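PDB 6SCE: uncharacterized protein from Thermus thermophilus HB8, which is a type III CRISPR defence DNA nuclease switched on by cyclic oligoadenylate, which is probably sensed by its CARF domains. Local coordinates for residues A504-L509 with G518-G523; R474-F479 with G498-Y503; A595-P598 with V604-A607. One frame throughout, in Å; residues are numbered along the deposited sequence.

Interaction 1 of 3, residues A504-L509 with G518-G523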
loop_
_atom_site.group_PDB
_atom_site.type_symbol
_atom_site.label_atom_id
_atom_site.label_comp_id
_atom_site.label_asym_id
_atom_site.label_seq_id
_atom_site.Cartn_x
_atom_site.Cartn_y
_atom_site.Cartn_z
ATOM N N ALA A 504 1.915 -30.032 -5.566
ATOM C CA ALA A 504 2.137 -30.423 -4.168
ATOM C C ALA A 504 1.967 -29.239 -3.225
ATOM O O ALA A 504 1.382 -29.366 -2.152
ATOM C CB ALA A 504 3.535 -30.997 -3.996
ATOM N N VAL A 505 2.526 -28.099 -3.601
ATOM C CA VAL A 505 2.440 -26.936 -2.729
ATOM C C VAL A 505 0.974 -26.519 -2.610
ATOM O O VAL A 505 0.477 -26.359 -1.504
ATOM C CB VAL A 505 3.353 -25.793 -3.197
ATOM C CG1 VAL A 505 3.039 -24.489 -2.447
ATOM C CG2 VAL A 505 4.811 -26.179 -2.958
ATOM N N TYR A 506 0.289 -26.387 -3.745
ATOM C CA TYR A 506 -1.134 -26.073 -3.757
ATOM C C TYR A 506 -1.983 -27.042 -2.940
ATOM O O TYR A 506 -2.926 -26.626 -2.243
ATOM C CB TYR A 506 -1.661 -26.029 -5.181
ATOM C CG TYR A 506 -3.161 -26.210 -5.287
ATOM C CD1 TYR A 506 -4.032 -25.146 -5.067
ATOM C CD2 TYR A 506 -3.712 -27.455 -5.591
ATOM C CE1 TYR A 506 -5.406 -25.314 -5.165
ATOM C CE2 TYR A 506 -5.079 -27.626 -5.705
ATOM C CZ TYR A 506 -5.921 -26.558 -5.478
ATOM O OH TYR A 506 -7.278 -26.740 -5.574
ATOM N N SER A 507 -1.666 -28.332 -3.020
ATOM C CA SER A 507 -2.468 -29.334 -2.322
ATOM C C SER A 507 -2.338 -29.178 -0.829
ATOM O O SER A 507 -3.334 -29.186 -0.121
ATOM C CB SER A 507 -2.087 -30.768 -2.751
ATOM O OG SER A 507 -2.426 -30.993 -4.118
ATOM N N HIS A 508 -1.120 -29.048 -0.336
ATOM C CA HIS A 508 -0.926 -28.909 1.091
ATOM C C HIS A 508 -1.403 -27.539 1.599
ATOM O O HIS A 508 -1.829 -27.425 2.748
ATOM C CB HIS A 508 0.525 -29.164 1.473
ATOM C CG HIS A 508 0.948 -30.585 1.264
ATOM N ND1 HIS A 508 0.414 -31.630 1.989
ATOM C CD2 HIS A 508 1.824 -31.139 0.392
ATOM C CE1 HIS A 508 0.950 -32.766 1.579
ATOM N NE2 HIS A 508 1.815 -32.497 0.618
ATOM N N LEU A 509 -1.311 -26.499 0.764
ATOM C CA LEU A 509 -1.873 -25.191 1.160
ATOM C C LEU A 509 -3.358 -25.294 1.340
ATOM O O LEU A 509 -3.934 -24.801 2.332
ATOM C CB LEU A 509 -1.549 -24.095 0.126
ATOM C CG LEU A 509 -0.110 -23.577 0.208
ATOM C CD1 LEU A 509 0.201 -22.674 -0.973
ATOM C CD2 LEU A 509 0.177 -22.862 1.532
ATOM N N GLY A 518 -9.735 -20.186 4.281
ATOM C CA GLY A 518 -8.820 -19.582 3.304
ATOM C C GLY A 518 -9.012 -20.210 1.930
ATOM O O GLY A 518 -9.540 -21.319 1.806
ATOM N N GLN A 519 -8.582 -19.499 0.897
ATOM C CA GLN A 519 -8.711 -19.975 -0.477
ATOM C C GLN A 519 -7.326 -20.038 -1.137
ATOM O O GLN A 519 -6.588 -19.047 -1.112
ATOM C CB GLN A 519 -9.628 -19.040 -1.260
ATOM C CG GLN A 519 -11.103 -19.230 -0.958
ATOM C CD GLN A 519 -11.780 -20.183 -1.937
ATOM O OE1 GLN A 519 -11.267 -21.275 -2.224
ATOM N NE2 GLN A 519 -12.933 -19.764 -2.477
ATOM N N ALA A 520 -6.988 -21.195 -1.713
ATOM C CA ALA A 520 -5.722 -21.385 -2.451
ATOM C C ALA A 520 -5.971 -21.664 -3.926
ATOM O O ALA A 520 -6.996 -22.238 -4.300
ATOM C CB ALA A 520 -4.899 -22.502 -1.830
ATOM N N ARG A 521 -5.036 -21.211 -4.757
ATOM C CA ARG A 521 -5.097 -21.368 -6.190
ATOM C C ARG A 521 -3.722 -21.727 -6.716
ATOM O O ARG A 521 -2.688 -21.378 -6.119
ATOM C CB ARG A 521 -5.516 -20.071 -6.886
ATOM C CG ARG A 521 -6.828 -19.469 -6.420
ATOM C CD ARG A 521 -8.031 -20.159 -7.043
ATOM N NE ARG A 521 -9.258 -19.473 -6.667
ATOM C CZ ARG A 521 -9.988 -19.752 -5.589
ATOM N NH1 ARG A 521 -9.649 -20.739 -4.759
ATOM N NH2 ARG A 521 -11.087 -19.050 -5.347
HETATM N N MSE A 522 -3.713 -22.376 -7.879
HETATM C CA MSE A 522 -2.457 -22.655 -8.570
HETATM C C MSE A 522 -2.051 -21.396 -9.302
HETATM O O MSE A 522 -2.625 -20.324 -9.073
HETATM C CB MSE A 522 -2.669 -23.909 -9.429
HETATM C CG MSE A 522 -2.736 -25.098 -8.498
HETATM SE SE MSE A 522 -2.383 -26.745 -9.575
HETATM C CE MSE A 522 -0.460 -26.435 -9.676
ATOM N N GLY A 523 -1.045 -21.516 -10.162
ATOM C CA GLY A 523 -0.404 -20.396 -10.800
ATOM C C GLY A 523 -1.081 -19.827 -12.018
ATOM O O GLY A 523 -2.120 -20.310 -12.478
#
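Tyr-506 reaches from the helix to the strand and meets Met-522, present as selenomethionine, where the packing is tightest. The Met-522 CG methylene sits over one ring face, displaced toward the rim, 3.4 Å from Tyr-506 CG. Met-522 CG lies 3.8 Å from the Tyr-506 ring centroid, a CH-pi contact. Met-522 SE stands obliquely, 4.7 Å from the Tyr-506 centroid, which adds a Met-aromatic component. A chi1 of 159° carries the Tyr-506 ring away from its own backbone N and out to the strand, whose backbone meets the ring edge: Tyr-506 CE1 comes within 3.6 Å of Ala-520 O.

Contact is looser farther along the helix, where Leu-509 CB and Ala-520 CB are 4.2 Å apart and Phe-546 of strand 541-548 packs against both side chains. The side chain of the partly exposed Arg-521 leaves the strand on the side away from the helix. Its NH1 bonds nearly straight (176°) to Gln-519 OE1 in the guanidinium plane, and NE forms a salt bridge with Glu-426.

With segment axes 8.1 Å apart and almost antiparallel (174°), a helix followed by the strand it packs on is consistent with the first alpha-beta unit of a PD-(D/E)XK nuclease core.

Interaction 2 of 3, residues R474-F479 with G498-Y503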
loop_
_atom_site.group_PDB
_atom_site.type_symbol
_atom_site.label_atom_id
_atom_site.label_comp_id
_atom_site.label_asym_id
_atom_site.label_seq_id
_atom_site.Cartn_x
_atom_site.Cartn_y
_atom_site.Cartn_z
ATOM N N ARG A 474 5.175 -38.909 -17.828
ATOM C CA ARG A 474 4.075 -39.222 -18.762
ATOM C C ARG A 474 2.848 -39.808 -18.021
ATOM O O ARG A 474 1.704 -39.538 -18.402
ATOM C CB ARG A 474 4.553 -40.160 -19.883
ATOM N N ARG A 475 3.091 -40.588 -16.966
ATOM C CA ARG A 475 2.023 -41.146 -16.124
ATOM C C ARG A 475 1.368 -40.071 -15.224
ATOM O O ARG A 475 0.193 -40.171 -14.868
ATOM N N PHE A 476 2.137 -39.050 -14.850
ATOM C CA PHE A 476 1.588 -37.916 -14.087
ATOM C C PHE A 476 0.636 -37.124 -14.997
ATOM O O PHE A 476 -0.557 -36.984 -14.714
ATOM C CB PHE A 476 2.726 -37.042 -13.552
ATOM C CG PHE A 476 2.260 -35.814 -12.808
ATOM C CD1 PHE A 476 1.523 -35.937 -11.639
ATOM C CD2 PHE A 476 2.574 -34.536 -13.274
ATOM C CE1 PHE A 476 1.100 -34.811 -10.947
ATOM C CE2 PHE A 476 2.151 -33.408 -12.587
ATOM C CZ PHE A 476 1.412 -33.547 -11.421
ATOM N N LEU A 477 1.160 -36.672 -16.127
ATOM C CA LEU A 477 0.364 -35.907 -17.081
ATOM C C LEU A 477 -0.906 -36.627 -17.537
ATOM O O LEU A 477 -1.910 -35.977 -17.839
ATOM C CB LEU A 477 1.215 -35.511 -18.287
ATOM C CG LEU A 477 2.433 -34.633 -17.983
ATOM C CD1 LEU A 477 3.286 -34.501 -19.233
ATOM C CD2 LEU A 477 2.039 -33.263 -17.453
ATOM N N LYS A 478 -0.868 -37.960 -17.577
ATOM C CA LYS A 478 -2.032 -38.768 -17.973
ATOM C C LYS A 478 -3.121 -38.810 -16.906
ATOM O O LYS A 478 -4.306 -38.768 -17.233
ATOM C CB LYS A 478 -1.613 -40.203 -18.346
ATOM C CG LYS A 478 -0.967 -40.318 -19.721
ATOM N N PHE A 479 -2.733 -38.911 -15.639
ATOM C CA PHE A 479 -3.714 -38.865 -14.544
ATOM C C PHE A 479 -4.282 -37.429 -14.376
ATOM O O PHE A 479 -5.394 -37.247 -13.886
ATOM C CB PHE A 479 -3.091 -39.392 -13.236
ATOM C CG PHE A 479 -4.059 -40.152 -12.356
ATOM C CD1 PHE A 479 -4.297 -41.509 -12.569
ATOM C CD2 PHE A 479 -4.730 -39.516 -11.311
ATOM C CE1 PHE A 479 -5.189 -42.213 -11.766
ATOM C CE2 PHE A 479 -5.621 -40.216 -10.502
ATOM C CZ PHE A 479 -5.849 -41.567 -10.730
ATOM N N GLY A 498 8.011 -27.649 -13.504
ATOM C CA GLY A 498 7.676 -27.083 -12.199
ATOM C C GLY A 498 6.333 -27.541 -11.661
ATOM O O GLY A 498 6.037 -27.323 -10.481
ATOM N N LEU A 499 5.533 -28.187 -12.509
ATOM C CA LEU A 499 4.160 -28.587 -12.163
ATOM C C LEU A 499 4.021 -29.539 -10.957
ATOM O O LEU A 499 3.091 -29.382 -10.143
ATOM C CB LEU A 499 3.426 -29.148 -13.396
ATOM C CG LEU A 499 1.930 -29.442 -13.203
ATOM C CD1 LEU A 499 1.187 -28.232 -12.640
ATOM C CD2 LEU A 499 1.271 -29.902 -14.494
ATOM N N PRO A 500 4.934 -30.521 -10.827
ATOM C CA PRO A 500 4.857 -31.386 -9.650
ATOM C C PRO A 500 4.994 -30.636 -8.307
ATOM O O PRO A 500 4.202 -30.867 -7.387
ATOM C CB PRO A 500 6.025 -32.365 -9.859
ATOM C CG PRO A 500 6.185 -32.432 -11.343
ATOM C CD PRO A 500 5.872 -31.046 -11.838
ATOM N N LEU A 501 5.994 -29.772 -8.193
ATOM C CA LEU A 501 6.174 -28.979 -6.972
ATOM C C LEU A 501 4.978 -28.023 -6.754
ATOM O O LEU A 501 4.475 -27.905 -5.636
ATOM C CB LEU A 501 7.473 -28.200 -7.024
ATOM C CG LEU A 501 7.790 -27.369 -5.776
ATOM C CD1 LEU A 501 7.840 -28.221 -4.516
ATOM C CD2 LEU A 501 9.107 -26.646 -5.970
ATOM N N GLU A 502 4.530 -27.374 -7.830
ATOM C CA GLU A 502 3.373 -26.457 -7.776
ATOM C C GLU A 502 2.105 -27.146 -7.325
ATOM O O GLU A 502 1.342 -26.584 -6.545
ATOM C CB GLU A 502 3.105 -25.817 -9.137
ATOM C CG GLU A 502 4.174 -24.854 -9.597
ATOM C CD GLU A 502 3.988 -24.427 -11.028
ATOM O OE1 GLU A 502 2.931 -24.756 -11.624
ATOM O OE2 GLU A 502 4.894 -23.734 -11.541
ATOM N N TYR A 503 1.853 -28.356 -7.825
ATOM C CA TYR A 503 0.661 -29.097 -7.419
ATOM C C TYR A 503 0.737 -29.575 -5.979
ATOM O O TYR A 503 -0.261 -29.537 -5.255
ATOM C CB TYR A 503 0.394 -30.289 -8.333
ATOM C CG TYR A 503 -0.889 -30.974 -7.966
ATOM C CD1 TYR A 503 -2.108 -30.352 -8.191
ATOM C CD2 TYR A 503 -0.893 -32.230 -7.360
ATOM C CE1 TYR A 503 -3.298 -30.962 -7.847
ATOM C CE2 TYR A 503 -2.082 -32.849 -7.003
ATOM C CZ TYR A 503 -3.286 -32.209 -7.249
ATOM O OH TYR A 503 -4.485 -32.801 -6.908
#
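Phe-476 carries this contact from helix 473-484 to Leu-499 and Pro-500 on helix 499-513. Its CG is anti to the backbone N (chi1 177°), which extends the ring toward the second helix, so that a ring corner rather than a face arrives first. Phe-476 CE2 lies 4.0 Å from Leu-499 CG, with the leucine close to the ring plane, and 4.1 Å from Leu-499 CD2. The same Phe-476 CE2 is 4.3 Å from Pro-500 CG, approached obliquely. A looser approach at the tip of the ring, Phe-476 CZ to Tyr-503 CB at 4.6 Å, brings in the next turn of the second helix.

The contacts with Leu-499 and Pro-500 are apolar, at ordinary van der Waals separations. Helix 499-513 leads into strands 519-528, 541-548 and 551-558, then helix 561-579 and strand 584-592, an alpha-beta-beta-beta-alpha-beta order consistent with the PD-(D/E)XK nuclease core, in which case helix 473-484 would be an addition before it. Leu-449, Ala-453 and Ile-456 of helix 447-458 also pack on Phe-476, which places its ring among three helices.

One residue on, Leu-477 leaves its backbone beside the contact but bends its end inward, bringing Leu-477 CD2 to 4.5 Å from Leu-499 CD2, while Leu-496 in the connecting loop touches Leu-477. Phe-479 likewise packs on Leu-449, and the following Trp-480 meets Tyr-503 edge-to-face.

Interaction 3 of 3, residues A595-P598 with V604-A607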
loop_
_atom_site.group_PDB
_atom_site.type_symbol
_atom_site.label_atom_id
_atom_site.label_comp_id
_atom_site.label_asym_id
_atom_site.label_seq_id
_atom_site.Cartn_x
_atom_site.Cartn_y
_atom_site.Cartn_z
ATOM N N ALA A 595 23.224 -20.754 2.303
ATOM C CA ALA A 595 23.063 -19.940 3.510
ATOM C C ALA A 595 21.584 -19.747 3.870
ATOM O O ALA A 595 20.698 -20.091 3.080
ATOM C CB ALA A 595 23.736 -18.589 3.317
ATOM N N PRO A 596 21.309 -19.212 5.077
ATOM C CA PRO A 596 19.955 -18.724 5.356
ATOM C C PRO A 596 19.446 -17.788 4.252
ATOM O O PRO A 596 20.261 -17.148 3.573
ATOM C CB PRO A 596 20.118 -17.944 6.680
ATOM C CG PRO A 596 21.578 -18.005 7.035
ATOM C CD PRO A 596 22.153 -19.164 6.283
ATOM N N PRO A 597 18.111 -17.703 4.071
ATOM C CA PRO A 597 17.546 -16.797 3.058
ATOM C C PRO A 597 17.863 -15.317 3.346
ATOM O O PRO A 597 18.088 -14.947 4.501
ATOM C CB PRO A 597 16.036 -17.054 3.139
ATOM C CG PRO A 597 15.795 -17.703 4.457
ATOM C CD PRO A 597 17.074 -18.335 4.910
ATOM N N PRO A 598 17.889 -14.478 2.298
ATOM C CA PRO A 598 18.176 -13.061 2.527
ATOM C C PRO A 598 17.039 -12.403 3.312
ATOM O O PRO A 598 15.898 -12.865 3.236
ATOM C CB PRO A 598 18.295 -12.489 1.110
ATOM C CG PRO A 598 17.499 -13.409 0.240
ATOM C CD PRO A 598 17.463 -14.754 0.912
ATOM N N VAL A 604 8.343 -15.386 3.078
ATOM C CA VAL A 604 8.509 -16.520 3.991
ATOM C C VAL A 604 9.136 -17.647 3.152
ATOM O O VAL A 604 8.699 -17.908 2.032
ATOM C CB VAL A 604 7.152 -16.973 4.583
ATOM C CG1 VAL A 604 7.289 -18.246 5.417
ATOM C CG2 VAL A 604 6.536 -15.864 5.421
ATOM N N TYR A 605 10.184 -18.271 3.683
ATOM C CA TYR A 605 10.951 -19.274 2.950
ATOM C C TYR A 605 10.707 -20.658 3.530
ATOM O O TYR A 605 10.850 -20.861 4.741
ATOM C CB TYR A 605 12.433 -18.949 3.026
ATOM C CG TYR A 605 12.794 -17.741 2.211
ATOM C CD1 TYR A 605 12.730 -16.462 2.756
ATOM C CD2 TYR A 605 13.177 -17.872 0.893
ATOM C CE1 TYR A 605 13.066 -15.353 1.998
ATOM C CE2 TYR A 605 13.511 -16.776 0.132
ATOM C CZ TYR A 605 13.452 -15.517 0.685
ATOM O OH TYR A 605 13.788 -14.440 -0.096
HETATM N N MSE A 606 10.335 -21.600 2.667
HETATM C CA MSE A 606 10.077 -22.978 3.094
HETATM C C MSE A 606 10.698 -23.961 2.143
HETATM O O MSE A 606 11.078 -23.618 1.009
HETATM C CB MSE A 606 8.578 -23.246 3.148
HETATM C CG MSE A 606 7.880 -22.317 4.131
HETATM SE SE MSE A 606 6.019 -22.856 4.290
HETATM C CE MSE A 606 6.172 -24.250 5.699
ATOM N N ALA A 607 10.806 -25.211 2.592
ATOM C CA ALA A 607 11.396 -26.252 1.762
ATOM C C ALA A 607 10.880 -27.650 2.104
ATOM O O ALA A 607 10.595 -27.961 3.263
ATOM C CB ALA A 607 12.912 -26.202 1.861
#
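Pro-597 stands end-on over one face of the Tyr-605 ring, its CB-CG edge leading and CB close to above the centre. Pro-597 CB is 3.4 Å from the centroid of the Tyr-605 ring and only 13° off its normal, which identifies a face-on CH-pi contact. Pro-597 CG overhangs the rim beside Tyr-605 CG, 3.7 Å from that atom, and CB alone is over the ring. Toward the phenol end, Pro-598 takes over: its CD lies 3.8 Å from Tyr-605 OH and 4.1 Å from Tyr-605 CZ, the proline side chain running nearly perpendicular to that of the tyrosine. Pro-598 O approaches obliquely, 4.0 Å from Tyr-605 CE1.

The tyrosine points from strand 603-607 toward the proline run, and chi1 of -71° sets its ring beside its own backbone N, where it and the Pro-597 side chain run alongside in opposite senses. All four residues of 595-598 adopt the polyproline II conformation, the left-handed extended helix. This extended stretch has no strand pairing. Instead, Ala-595 O and Pro-596 O accept bonds from the guanidinium of Arg-565 on helix 561-579, and Ala-595 O also from Trp-592 NE1. Ser-600 OG is hydrogen-bonded to both Tyr-605 OH and Pro-598 O, linking the phenol tip to the loop.

Chemically, the contact is the familiar proline-on-aromatic pairing: a rigid ring whose C-H groups are probably made slightly positive by the adjoining amides presents one C-H edge, CB foremost, to an electron-rich pi face. Dispersion and this weak electrostatic term join the connection after strand 584-592 to strand 603-607, while the hydroxyl retains a polar partner at the rim.

How the interactions relate
Interactions 1 and 2 are buried and share helix 499-513, one where it packs on strand 519-528, the other where it meets helix 473-484. They touch directly through Met-522, whose CE is 3.8 Å from Leu-499 CD1. Interaction 3 is partly buried, lies about 19 Å from interaction 1 between centres, and reaches the same mixed sheet through strand 603-607. Both sheet contacts use a tyrosine face, met by the CG methylene of a selenomethionine in one and by a proline CB in the other. Interaction 2 instead is helix-to-helix and purely aliphatic-aromatic, without a face contact, whereas polar groups border the other two.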